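Local coordinates for protein beta-N-acetylhexosaminidase (Streptomyces plicatus, PDB 1JAK) that hydrolyses terminal N-acetylhexosamine residues from glycans as a family 20 beta-N-acetylhexosaminidase, probably by substrate-assisted catalysis, and is bound here to an azasugar inhibitor, at residues A158-L164 and Y188-H194; W367-R371 and S413-Y417; L392-T398 and R422-W426. All coordinates share one frame. Residue numbers count along the deposited sequence, not the author numbering.

Interaction 1. Residues A158-L164 and Y188-H194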
# COMPACT_ATOMS: atom_id res chain seq x y z
N ALA A 158 -12.01 -0.98 -4.85
CA ALA A 158 -10.97 -1.34 -5.81
C ALA A 158 -9.64 -0.64 -5.53
O ALA A 158 -8.60 -1.05 -6.03
CB ALA A 158 -11.43 -1.03 -7.22
N TRP A 159 -9.68 0.44 -4.75
CA TRP A 159 -8.45 1.16 -4.41
C TRP A 159 -8.08 0.84 -2.97
O TRP A 159 -8.65 1.40 -2.04
CB TRP A 159 -8.63 2.67 -4.60
CG TRP A 159 -7.32 3.42 -4.50
CD1 TRP A 159 -6.58 3.64 -3.37
CD2 TRP A 159 -6.57 3.98 -5.59
NE1 TRP A 159 -5.42 4.29 -3.68
CE2 TRP A 159 -5.38 4.51 -5.04
CE3 TRP A 159 -6.78 4.07 -6.97
CZ2 TRP A 159 -4.40 5.13 -5.82
CZ3 TRP A 159 -5.81 4.69 -7.75
CH2 TRP A 159 -4.63 5.21 -7.18
N ARG A 160 -7.13 -0.07 -2.79
CA ARG A 160 -6.67 -0.48 -1.47
C ARG A 160 -5.16 -0.34 -1.54
O ARG A 160 -4.46 -1.27 -1.97
CB ARG A 160 -7.10 -1.93 -1.19
CG ARG A 160 -8.59 -2.18 -1.42
CD ARG A 160 -9.01 -3.60 -1.03
NE ARG A 160 -8.20 -4.62 -1.69
CZ ARG A 160 -8.36 -5.02 -2.95
NH1 ARG A 160 -9.32 -4.49 -3.71
NH2 ARG A 160 -7.55 -5.94 -3.46
N SER A 161 -4.65 0.81 -1.13
CA SER A 161 -3.22 1.06 -1.25
C SER A 161 -2.43 1.37 -0.00
O SER A 161 -2.97 1.72 1.04
CB SER A 161 -2.99 2.19 -2.26
OG SER A 161 -3.69 3.35 -1.86
N ALA A 162 -1.12 1.24 -0.15
CA ALA A 162 -0.17 1.53 0.91
C ALA A 162 0.89 2.41 0.27
O ALA A 162 1.31 2.15 -0.86
CB ALA A 162 0.47 0.23 1.43
N MET A 163 1.30 3.46 0.96
CA MET A 163 2.32 4.34 0.40
C MET A 163 3.60 4.25 1.21
O MET A 163 3.56 4.11 2.44
CB MET A 163 1.86 5.80 0.42
CG MET A 163 2.87 6.75 -0.24
SD MET A 163 2.76 8.46 0.35
CE MET A 163 3.76 8.33 1.86
N LEU A 164 4.74 4.30 0.53
CA LEU A 164 6.01 4.31 1.23
C LEU A 164 6.75 5.56 0.77
O LEU A 164 6.87 5.81 -0.43
CB LEU A 164 6.86 3.07 0.92
CG LEU A 164 8.22 3.07 1.64
CD1 LEU A 164 8.01 3.06 3.15
CD2 LEU A 164 9.04 1.86 1.21
N TYR A 188 -3.72 -5.68 -0.25
CA TYR A 188 -3.62 -4.33 -0.79
C TYR A 188 -3.37 -4.59 -2.27
O TYR A 188 -2.77 -5.61 -2.62
CB TYR A 188 -2.41 -3.60 -0.20
CG TYR A 188 -2.65 -2.96 1.14
CD1 TYR A 188 -3.27 -1.72 1.24
CD2 TYR A 188 -2.23 -3.59 2.32
CE1 TYR A 188 -3.48 -1.11 2.48
CE2 TYR A 188 -2.43 -2.99 3.56
CZ TYR A 188 -3.05 -1.75 3.64
OH TYR A 188 -3.24 -1.15 4.86
N ASN A 189 -3.81 -3.69 -3.15
CA ASN A 189 -3.58 -3.90 -4.57
C ASN A 189 -2.87 -2.75 -5.28
O ASN A 189 -2.66 -2.78 -6.49
CB ASN A 189 -4.90 -4.24 -5.29
CG ASN A 189 -5.91 -3.11 -5.27
OD1 ASN A 189 -5.66 -2.03 -4.72
ND2 ASN A 189 -7.06 -3.35 -5.88
N LYS A 190 -2.50 -1.73 -4.51
CA LYS A 190 -1.78 -0.60 -5.08
C LYS A 190 -0.65 -0.18 -4.16
O LYS A 190 -0.80 -0.23 -2.94
CB LYS A 190 -2.74 0.56 -5.35
CG LYS A 190 -3.70 0.25 -6.50
CD LYS A 190 -4.80 1.27 -6.66
CE LYS A 190 -5.66 0.95 -7.87
NZ LYS A 190 -6.43 -0.32 -7.76
N LEU A 191 0.48 0.18 -4.75
CA LEU A 191 1.64 0.62 -3.99
C LEU A 191 1.99 2.02 -4.47
O LEU A 191 2.44 2.20 -5.60
CB LEU A 191 2.84 -0.30 -4.20
CG LEU A 191 4.12 0.13 -3.46
CD1 LEU A 191 3.93 -0.10 -1.96
CD2 LEU A 191 5.32 -0.65 -3.97
N HIS A 192 1.75 2.99 -3.60
CA HIS A 192 2.02 4.40 -3.89
C HIS A 192 3.45 4.69 -3.42
O HIS A 192 3.78 4.48 -2.26
CB HIS A 192 0.98 5.25 -3.14
CG HIS A 192 1.21 6.73 -3.21
ND1 HIS A 192 0.45 7.61 -2.47
CD2 HIS A 192 2.11 7.48 -3.87
CE1 HIS A 192 0.88 8.84 -2.68
NE2 HIS A 192 1.89 8.79 -3.53
N LEU A 193 4.30 5.13 -4.33
CA LEU A 193 5.68 5.45 -3.98
C LEU A 193 5.89 6.96 -4.06
O LEU A 193 5.68 7.57 -5.11
CB LEU A 193 6.66 4.75 -4.93
CG LEU A 193 6.74 3.23 -4.82
CD1 LEU A 193 7.69 2.68 -5.89
CD2 LEU A 193 7.24 2.84 -3.43
N HIS A 194 6.29 7.55 -2.94
CA HIS A 194 6.55 8.99 -2.87
C HIS A 194 8.02 9.13 -3.26
O HIS A 194 8.92 9.06 -2.42
CB HIS A 194 6.31 9.49 -1.43
CG HIS A 194 6.25 10.98 -1.30
ND1 HIS A 194 5.15 11.71 -1.68
CD2 HIS A 194 7.15 11.87 -0.82
CE1 HIS A 194 5.37 12.99 -1.43
NE2 HIS A 194 6.58 13.11 -0.91
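Lys190 runs out nearly straight from CB to CE: chi1 m and the t angles at chi2 and chi3 carry CD over the six-membered ring of Trp159, 3.4 Å from the centroid, a CH-pi contact, and the p turn at chi4 brings NZ to Ala158 O at 2.9 Å. Asn189, with chi1 p, bonds through both ends of its amide to the backbone at the start of strand 159-165: its ND2 donates to Ala158 O (2.8 Å) while its OD1 accepts from Arg160 N (3.1 Å). Arg160 O in turn takes both Asn189 N (2.8 Å) and, at greater length, Lys190 N (3.2 Å). The guanidinium of Arg160 itself is paired with Glu98. Beyond this start the strands are in regular parallel register, Ser161 beside Lys190 and Met163 beside His192, with Ala162 N to Lys190 O at 3.2 Å, His192 N to Ala162 O at 2.9 Å, Leu164 N to His192 O at 3.0 Å and His194 N to Leu164 O at 3.1 Å. These are the first two strands of the catalytic (beta/alpha)8 barrel, joined by a beta-alpha-beta crossover through helix 173-184. Ala162, Leu164, Leu191 and Leu193 share the face on which Ala162 and Leu191 meet that helix. On the other face Met163, t at chi1 and chi2, makes CH-pi and Met-aromatic contacts with His192: CG lies 3.5 Å and SD 3.8 Å from the ring centroid, both over the face. The His192 nitrogens are bonded to Glu444 and Glu250, and Ser161 OG also reaches Glu444. Tyr188 swings its ring across Ala162, CD1 to CB 4.2 Å, and its OH bonds to Leu466 O.

Interaction 2. Residues W367-R371 and S413-Y417; sequences WGLDR and SWAGY. With IFG ((2R,3R,4S,5R)-2-acetamido-3,4-dihydroxy-5-hydroxymethyl-piperidine), chain F.
Two loops of the catalytic barrel, one following strand 363-366 and the other following strand 389-392, meet here at the wall of the inhibitor pocket. Neither segment is regular. Residues 367-371 are largely extended through Gly368 and Leu369, then turn helical at Asp370; Ser413 to Gly416 form a type I beta turn closed by Gly416 N to Ser413 O (2.9 Å), with Gly416 at positive phi (82°). The nearest CA atoms are those of Leu369 and Ala415, 7.6 Å apart. Both tryptophans have chi1 p, with chi2 -70° in Trp367 and -92° in Trp414, and Trp367 CZ3 lies 3.7 Å from Trp414 CH2, which sits at the edge of the Trp367 ring. Leu369 (m, p) packs against the 413-416 turn, its CD2 3.7 Å from Ala415 CB and its CD1 4.2 Å from Trp414 CZ3. Arg371 (p, then t, t) extends to the turn: NH2 donates to Trp414 O at 2.8 Å, and a water joins NH1 to Trp414 O, 2.8 Å from each of these atoms. IFG C8, the acetamido methyl, lies over the Trp367 face, 3.6 Å from CE2, while Trp414 NE1 donates to IFG O6 (2.8 Å). Trp367 NE1 is bonded to Gln352. One indole thus offers an apolar face to the N-acetyl group and the other a directed donor to the hydroxymethyl, consistent with recognition of both substituents in an N-acetylhexosamine.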
# COMPACT_ATOMS: atom_id res chain seq x y z
N TRP A 367 -6.43 13.59 2.90
CA TRP A 367 -5.65 13.31 4.09
C TRP A 367 -6.04 14.24 5.25
O TRP A 367 -5.23 14.50 6.15
CB TRP A 367 -4.14 13.43 3.79
CG TRP A 367 -3.68 14.76 3.25
CD1 TRP A 367 -3.95 15.29 2.02
CD2 TRP A 367 -2.83 15.70 3.91
NE1 TRP A 367 -3.32 16.50 1.87
CE2 TRP A 367 -2.62 16.77 3.02
CE3 TRP A 367 -2.22 15.74 5.17
CZ2 TRP A 367 -1.82 17.88 3.35
CZ3 TRP A 367 -1.42 16.83 5.50
CH2 TRP A 367 -1.23 17.89 4.59
N GLY A 368 -7.28 14.71 5.21
CA GLY A 368 -7.79 15.58 6.26
C GLY A 368 -8.02 14.84 7.57
O GLY A 368 -7.74 13.64 7.68
N LEU A 369 -8.53 15.55 8.57
CA LEU A 369 -8.76 14.98 9.90
C LEU A 369 -10.17 15.28 10.39
O LEU A 369 -10.91 16.03 9.75
CB LEU A 369 -7.75 15.57 10.89
CG LEU A 369 -6.24 15.44 10.65
CD1 LEU A 369 -5.81 16.22 9.42
CD2 LEU A 369 -5.50 15.96 11.87
N ASP A 370 -10.54 14.71 11.54
CA ASP A 370 -11.86 14.96 12.12
C ASP A 370 -12.06 16.46 12.30
O ASP A 370 -13.13 17.01 12.02
CB ASP A 370 -11.98 14.32 13.51
CG ASP A 370 -12.36 12.85 13.46
OD1 ASP A 370 -12.36 12.24 12.37
OD2 ASP A 370 -12.65 12.29 14.55
N ARG A 371 -11.00 17.12 12.77
CA ARG A 371 -11.02 18.56 13.05
C ARG A 371 -10.92 19.50 11.86
O ARG A 371 -11.06 20.72 12.02
CB ARG A 371 -9.89 18.89 14.03
CG ARG A 371 -8.52 18.88 13.37
CD ARG A 371 -7.41 18.75 14.39
NE ARG A 371 -6.10 18.93 13.77
CZ ARG A 371 -4.95 18.56 14.34
NH1 ARG A 371 -4.96 17.99 15.54
NH2 ARG A 371 -3.80 18.78 13.72
N SER A 413 3.47 13.72 15.77
CA SER A 413 2.28 13.94 16.58
C SER A 413 1.42 15.14 16.19
O SER A 413 0.48 15.49 16.91
CB SER A 413 2.71 14.11 18.04
OG SER A 413 3.58 15.22 18.18
N TRP A 414 1.71 15.76 15.05
CA TRP A 414 0.95 16.93 14.63
C TRP A 414 -0.54 16.67 14.40
O TRP A 414 -1.36 17.58 14.52
CB TRP A 414 1.57 17.55 13.36
CG TRP A 414 1.48 16.67 12.15
CD1 TRP A 414 2.41 15.77 11.71
CD2 TRP A 414 0.38 16.59 11.23
NE1 TRP A 414 1.96 15.14 10.57
CE2 TRP A 414 0.72 15.63 10.26
CE3 TRP A 414 -0.85 17.25 11.14
CZ2 TRP A 414 -0.14 15.30 9.20
CZ3 TRP A 414 -1.71 16.93 10.09
CH2 TRP A 414 -1.34 15.96 9.13
N ALA A 415 -0.89 15.43 14.06
CA ALA A 415 -2.28 15.07 13.83
C ALA A 415 -2.88 14.42 15.06
O ALA A 415 -3.91 13.73 14.98
CB ALA A 415 -2.39 14.12 12.63
N GLY A 416 -2.24 14.64 16.21
CA GLY A 416 -2.70 14.04 17.44
C GLY A 416 -2.17 12.63 17.50
O GLY A 416 -1.28 12.27 16.73
N TYR A 417 -2.69 11.82 18.42
CA TYR A 417 -2.24 10.44 18.55
C TYR A 417 -3.24 9.51 17.89
O TYR A 417 -4.44 9.80 17.84
CB TYR A 417 -2.05 10.09 20.03
CG TYR A 417 -0.97 10.94 20.64
CD1 TYR A 417 0.33 10.88 20.15
CD2 TYR A 417 -1.26 11.87 21.64
CE1 TYR A 417 1.32 11.73 20.63
CE2 TYR A 417 -0.27 12.73 22.13
CZ TYR A 417 1.02 12.65 21.61
OH TYR A 417 2.01 13.49 22.07
N1 IFG F . 2.23 15.96 5.53
C2 IFG F . 3.04 15.84 4.30
C3 IFG F . 4.02 14.60 4.23
C4 IFG F . 4.69 14.26 5.58
C5 IFG F . 3.60 14.15 6.65
C6 IFG F . 4.09 13.77 8.04
C7 IFG F . 1.10 14.95 3.08
C8 IFG F . 0.15 14.82 1.92
C9 IFG F . 2.78 15.44 6.80
N2 IFG F . 2.15 15.83 3.12
O7 IFG F . 0.89 14.22 4.04
O3 IFG F . 5.01 14.83 3.25
O4 IFG F . 5.57 15.33 5.92
O6 IFG F . 3.04 13.20 8.82
O HOH W 1 -2.58 18.71 16.80

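Interaction 3. Residues L392-T398 and R422-W426; sequences LSPADRT and RSYDW
Residues 392-398 leave strand 389-392 at Leu392 and curl into a turn in which Pro394 O accepts from both Arg397 N (3.0 Å) and Thr398 N (2.9 Å); residues 422-424 are the last turn of helix 420-424, after which Asp425 centres an inverse gamma turn, Trp426 N to Tyr424 O 2.9 Å. The closest CA atoms belong to Arg397 and Ser423, 4.3 Å apart. Ser423 OG (chi1 t) donates to Arg397 O at 2.7 Å, and Arg397 NH1 to Arg422 O at 3.0 Å. Beyond the C-terminal end of its strand in the (beta/alpha)8 barrel, the loop is thus fastened to the end of a short helix. Arg397 (m, m, t) and the extended Arg422 (t, t, t) stack their guanidiniums, centres 4.2 Å apart and planes at 10°; both also bridge to Asp370, which offsets the like charges. Arg422 NH2 makes a salt bridge to Asp396 OD2 (2.9 Å), and its NE a weak bond to Asp396 O (2.9 Å). Trp426 (chi1 p, chi2 -71°) receives Arg397 CD over its five-membered ring, 4.1 Å from the centroid, with Thr398 CG2 3.7 Å from CZ2, Pro394 CD 3.8 Å from CH2 and Leu392 CD1 4.1 Å from CZ3. Its NE1 donates to Ser423 O (2.8 Å).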
# COMPACT_ATOMS: atom_id res chain seq x y z
N LEU A 392 -9.46 7.74 0.44
CA LEU A 392 -9.42 8.20 1.82
C LEU A 392 -8.24 7.71 2.64
O LEU A 392 -8.03 6.51 2.78
CB LEU A 392 -10.72 7.81 2.53
CG LEU A 392 -12.02 8.33 1.90
CD1 LEU A 392 -13.20 7.86 2.73
CD2 LEU A 392 -11.99 9.85 1.83
N SER A 393 -7.46 8.66 3.16
CA SER A 393 -6.31 8.36 4.01
C SER A 393 -6.16 9.50 5.02
O SER A 393 -5.17 10.24 5.00
CB SER A 393 -5.03 8.23 3.16
OG SER A 393 -4.68 9.45 2.54
N PRO A 394 -7.14 9.64 5.94
CA PRO A 394 -7.13 10.68 6.97
C PRO A 394 -5.85 10.65 7.79
O PRO A 394 -5.43 9.59 8.25
CB PRO A 394 -8.36 10.35 7.81
CG PRO A 394 -9.26 9.60 6.84
CD PRO A 394 -8.28 8.72 6.12
N ALA A 395 -5.24 11.82 7.98
CA ALA A 395 -4.00 11.91 8.74
C ALA A 395 -4.13 11.46 10.19
O ALA A 395 -3.15 11.06 10.81
CB ALA A 395 -3.45 13.33 8.68
N ASP A 396 -5.34 11.53 10.74
CA ASP A 396 -5.56 11.11 12.12
C ASP A 396 -6.19 9.72 12.17
O ASP A 396 -6.81 9.34 13.17
CB ASP A 396 -6.44 12.14 12.86
CG ASP A 396 -7.81 12.31 12.24
OD1 ASP A 396 -8.02 11.88 11.08
OD2 ASP A 396 -8.69 12.89 12.92
N ARG A 397 -6.01 8.96 11.09
CA ARG A 397 -6.55 7.60 11.01
C ARG A 397 -5.58 6.60 10.39
O ARG A 397 -5.21 5.61 11.02
CB ARG A 397 -7.83 7.57 10.16
CG ARG A 397 -8.95 8.46 10.65
CD ARG A 397 -9.68 7.85 11.82
NE ARG A 397 -10.79 8.70 12.24
CZ ARG A 397 -11.67 8.36 13.17
NH1 ARG A 397 -11.59 7.18 13.77
NH2 ARG A 397 -12.64 9.21 13.51
N THR A 398 -5.17 6.86 9.15
CA THR A 398 -4.30 5.92 8.44
C THR A 398 -2.86 6.33 8.14
O THR A 398 -2.17 5.65 7.39
CB THR A 398 -4.95 5.49 7.11
OG1 THR A 398 -4.96 6.59 6.19
CG2 THR A 398 -6.39 5.03 7.36
N ARG A 422 -8.67 3.75 16.87
CA ARG A 422 -8.99 4.93 16.08
C ARG A 422 -8.69 4.72 14.59
O ARG A 422 -9.46 5.13 13.72
CB ARG A 422 -8.21 6.16 16.57
CG ARG A 422 -8.58 7.44 15.82
CD ARG A 422 -7.76 8.64 16.28
NE ARG A 422 -8.21 9.87 15.64
CZ ARG A 422 -9.34 10.50 15.93
NH1 ARG A 422 -10.15 10.02 16.87
NH2 ARG A 422 -9.67 11.62 15.29
N SER A 423 -7.58 4.05 14.31
CA SER A 423 -7.19 3.80 12.93
C SER A 423 -8.17 2.90 12.18
O SER A 423 -8.37 3.05 10.98
CB SER A 423 -5.79 3.17 12.90
OG SER A 423 -5.34 2.99 11.57
N TYR A 424 -8.80 1.98 12.91
CA TYR A 424 -9.74 1.02 12.34
C TYR A 424 -11.22 1.37 12.41
O TYR A 424 -11.98 1.09 11.48
CB TYR A 424 -9.54 -0.34 13.04
CG TYR A 424 -10.56 -1.40 12.68
CD1 TYR A 424 -10.41 -2.17 11.52
CD2 TYR A 424 -11.67 -1.64 13.49
CE1 TYR A 424 -11.34 -3.15 11.18
CE2 TYR A 424 -12.62 -2.62 13.16
CZ TYR A 424 -12.44 -3.37 12.01
OH TYR A 424 -13.35 -4.35 11.68
N ASP A 425 -11.62 1.98 13.52
CA ASP A 425 -13.02 2.28 13.79
C ASP A 425 -13.75 3.38 13.03
O ASP A 425 -14.20 4.36 13.62
CB ASP A 425 -13.18 2.49 15.29
CG ASP A 425 -14.49 1.94 15.82
OD1 ASP A 425 -15.23 1.29 15.04
OD2 ASP A 425 -14.78 2.15 17.02
N TRP A 426 -13.90 3.21 11.72
CA TRP A 426 -14.63 4.15 10.89
C TRP A 426 -15.12 3.48 9.61
O TRP A 426 -14.70 2.36 9.29
CB TRP A 426 -13.80 5.41 10.57
CG TRP A 426 -12.46 5.18 9.93
CD1 TRP A 426 -11.34 4.65 10.51
CD2 TRP A 426 -12.09 5.50 8.58
NE1 TRP A 426 -10.30 4.63 9.61
CE2 TRP A 426 -10.74 5.14 8.42
CE3 TRP A 426 -12.78 6.06 7.49
CZ2 TRP A 426 -10.05 5.32 7.21
CZ3 TRP A 426 -12.10 6.24 6.29
CH2 TRP A 426 -10.74 5.87 6.16

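How the interactions relate
The three contacts follow one barrel from its strands out to its rim. The centre of interaction 1 lies about 3 Å from that of the chain; the centres of interactions 3 and 2 lie about 14 and 20 Å from it. Interaction 1 touches neither of the others: its nearest atoms are about 6 Å from interaction 3 and 9 Å from interaction 2, yet the side chain of His194 comes within about 5 Å of IFG. Interactions 2 and 3 alternate along the chain and meet directly, Asp370 N lying 2.9 Å from Asp396 OD2 and Gly368 O 3.1 Å from Ala395 N, both probable hydrogen bonds. The segment carrying Trp367 therefore rests on the 392-398 loop, whose Thr398 side chain stays about 10 Å from the inhibitor.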